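Phosphoglucomutase/phosphomannomutase family protein (Burkholderia thailandensis, PDB 3UW2) probably catalyses intramolecular phosphoryl transfer on phosphosugars as a metal-dependent member of the phosphohexose mutase family. Local coordinates at residues D179-R184 / D363-G368. Residues are numbered along the deposited sequence; the frame is centred on the assembly and turned at random.
Sequences DQYVER and DGLYTG
Tyr181 OH donates to Asp363 OD2 at 2.6 Å, and this bond ties the second alpha/beta/alpha domain of a phosphohexose mutase to the N-cap of a helix in the third. Helix 178-186 carries the tyrosine; helix 364-375 begins directly after the aspartate. The two side chains come from opposite directions, and the ring and carboxylate planes lie only 14° apart, so the carboxylate meets the hydroxyl end of the ring at its edge. OD2 accepts through its syn lone pair, on the side of OD1. With CG of Tyr181 anti to the backbone N (chi1 180°), the ring extends from its helix toward Asp363, bringing OH to the carboxylate.

The other carboxylate oxygen works on the helix start. Tyr366 N points almost straight at Asp363 OD1, 2.9 Å away, from well above the carboxylate plane, while Leu365 N adds a weak bond to the same atom. One aspartate therefore caps its helix through OD1 and accepts the tyrosine's hydrogen bond through OD2. Leu365 packs beside the hydroxyl: its CB comes within 3.4 Å of Tyr181 OH, and its CD2 approaches the ring obliquely, 4.3 Å from CE2.

Val103 and Phe106 of helix 101-107, in the first domain, also touch Tyr181, Phe106 edge-to-face, so three domains converge here. The zinc site is near: the side chain of Asp363 is about 6 Å from that of the zinc ligand Asp268. The two segments are also bridged by a water that accepts from Tyr366 OH, itself hydrogen-bonded to Arg370 NH1 as well, and from Arg184 NH1, which lies 3.0 Å from the water oxygen with that oxygen in the guanidinium plane.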
loop_
_atom_site.group_PDB
_atom_site.type_symbol
_atom_site.label_atom_id
_atom_site.label_comp_id
_atom_site.label_asym_id
_atom_site.label_seq_id
_atom_site.Cartn_x
_atom_site.Cartn_y
_atom_site.Cartn_z
ATOM N N ASP A 179 2.371 15.888 -15.643
ATOM C CA ASP A 179 1.643 15.921 -16.900
ATOM C C ASP A 179 1.753 14.557 -17.589
ATOM O O ASP A 179 0.745 14.081 -18.104
ATOM C CB ASP A 179 2.226 16.957 -17.874
ATOM C CG ASP A 179 1.928 18.383 -17.466
ATOM O OD1 ASP A 179 1.141 18.630 -16.526
ATOM O OD2 ASP A 179 2.514 19.273 -18.105
ATOM N N GLN A 180 2.963 13.966 -17.649
ATOM C CA GLN A 180 3.092 12.617 -18.254
ATOM C C GLN A 180 2.190 11.624 -17.496
ATOM O O GLN A 180 1.539 10.777 -18.078
ATOM C CB GLN A 180 4.489 12.037 -18.145
ATOM C CG GLN A 180 5.466 12.574 -19.129
ATOM C CD GLN A 180 6.821 11.952 -18.946
ATOM O OE1 GLN A 180 7.792 12.629 -18.601
ATOM N NE2 GLN A 180 6.908 10.667 -19.213
ATOM N N TYR A 181 2.197 11.718 -16.189
ATOM C CA TYR A 181 1.365 10.773 -15.391
ATOM C C TYR A 181 -0.149 10.901 -15.711
ATOM O O TYR A 181 -0.845 9.932 -16.062
ATOM C CB TYR A 181 1.623 11.064 -13.950
ATOM C CG TYR A 181 0.840 10.175 -12.964
ATOM C CD1 TYR A 181 1.267 8.880 -12.652
ATOM C CD2 TYR A 181 -0.269 10.682 -12.315
ATOM C CE1 TYR A 181 0.526 8.101 -11.697
ATOM C CE2 TYR A 181 -1.003 9.940 -11.411
ATOM C CZ TYR A 181 -0.586 8.638 -11.089
ATOM O OH TYR A 181 -1.317 7.897 -10.129
ATOM N N VAL A 182 -0.672 12.107 -15.571
ATOM C CA VAL A 182 -2.086 12.337 -15.836
ATOM C C VAL A 182 -2.443 11.924 -17.256
ATOM O O VAL A 182 -3.442 11.214 -17.454
ATOM C CB VAL A 182 -2.499 13.806 -15.574
ATOM C CG1 VAL A 182 -3.984 14.032 -15.938
ATOM C CG2 VAL A 182 -2.230 14.149 -14.077
ATOM N N GLU A 183 -1.629 12.330 -18.233
ATOM C CA GLU A 183 -1.931 12.025 -19.632
ATOM C C GLU A 183 -1.866 10.547 -19.894
ATOM O O GLU A 183 -2.557 10.026 -20.805
ATOM C CB GLU A 183 -0.966 12.744 -20.580
ATOM C CG GLU A 183 -1.244 14.234 -20.578
ATOM C CD GLU A 183 -0.056 15.047 -21.079
ATOM O OE1 GLU A 183 0.496 14.710 -22.159
ATOM O OE2 GLU A 183 0.319 16.033 -20.399
ATOM N N ARG A 184 -1.038 9.863 -19.097
ATOM C CA ARG A 184 -0.880 8.434 -19.337
ATOM C C ARG A 184 -2.150 7.730 -18.856
ATOM O O ARG A 184 -2.634 6.809 -19.521
ATOM C CB ARG A 184 0.428 7.886 -18.724
ATOM C CG ARG A 184 0.480 6.379 -18.557
ATOM C CD ARG A 184 0.505 5.603 -19.890
ATOM N NE ARG A 184 0.628 4.164 -19.644
ATOM C CZ ARG A 184 -0.398 3.367 -19.314
ATOM N NH1 ARG A 184 -1.648 3.848 -19.194
ATOM N NH2 ARG A 184 -0.185 2.083 -19.081
ATOM N N ASP A 363 -0.843 1.933 -6.411
ATOM C CA ASP A 363 -1.145 3.345 -6.706
ATOM C C ASP A 363 -2.636 3.562 -6.367
ATOM O O ASP A 363 -3.522 3.073 -7.055
ATOM C CB ASP A 363 -0.888 3.602 -8.222
ATOM C CG ASP A 363 -1.116 5.052 -8.621
ATOM O OD1 ASP A 363 -1.923 5.747 -7.934
ATOM O OD2 ASP A 363 -0.502 5.484 -9.640
ATOM N N GLY A 364 -2.889 4.300 -5.308
ATOM C CA GLY A 364 -4.233 4.676 -4.916
ATOM C C GLY A 364 -5.000 5.518 -5.936
ATOM O O GLY A 364 -6.240 5.389 -6.045
ATOM N N LEU A 365 -4.293 6.401 -6.650
ATOM C CA LEU A 365 -4.936 7.308 -7.596
ATOM C C LEU A 365 -5.314 6.528 -8.886
ATOM O O LEU A 365 -6.384 6.756 -9.450
ATOM C CB LEU A 365 -3.983 8.448 -8.014
ATOM C CG LEU A 365 -3.861 9.649 -7.033
ATOM C CD1 LEU A 365 -3.162 9.297 -5.727
ATOM C CD2 LEU A 365 -3.053 10.753 -7.754
ATOM N N TYR A 366 -4.395 5.686 -9.372
ATOM C CA TYR A 366 -4.711 4.784 -10.444
ATOM C C TYR A 366 -5.807 3.800 -10.072
ATOM O O TYR A 366 -6.686 3.548 -10.878
ATOM C CB TYR A 366 -3.444 4.019 -10.908
ATOM C CG TYR A 366 -3.692 3.274 -12.192
ATOM C CD1 TYR A 366 -3.926 3.972 -13.403
ATOM C CD2 TYR A 366 -3.720 1.866 -12.227
ATOM C CE1 TYR A 366 -4.220 3.276 -14.618
ATOM C CE2 TYR A 366 -3.985 1.175 -13.410
ATOM C CZ TYR A 366 -4.174 1.896 -14.611
ATOM O OH TYR A 366 -4.423 1.190 -15.759
ATOM N N THR A 367 -5.767 3.236 -8.860
ATOM C CA THR A 367 -6.858 2.295 -8.470
ATOM C C THR A 367 -8.190 3.075 -8.517
ATOM O O THR A 367 -9.200 2.542 -8.980
ATOM C CB THR A 367 -6.579 1.760 -7.038
ATOM O OG1 THR A 367 -5.347 1.027 -7.077
ATOM C CG2 THR A 367 -7.736 0.872 -6.473
ATOM N N GLY A 368 -8.200 4.318 -8.012
ATOM C CA GLY A 368 -9.408 5.131 -8.058
ATOM C C GLY A 368 -9.931 5.252 -9.496
ATOM O O GLY A 368 -11.109 5.116 -9.744
HETATM O O HOH W 1 -3.854 2.123 -18.038
#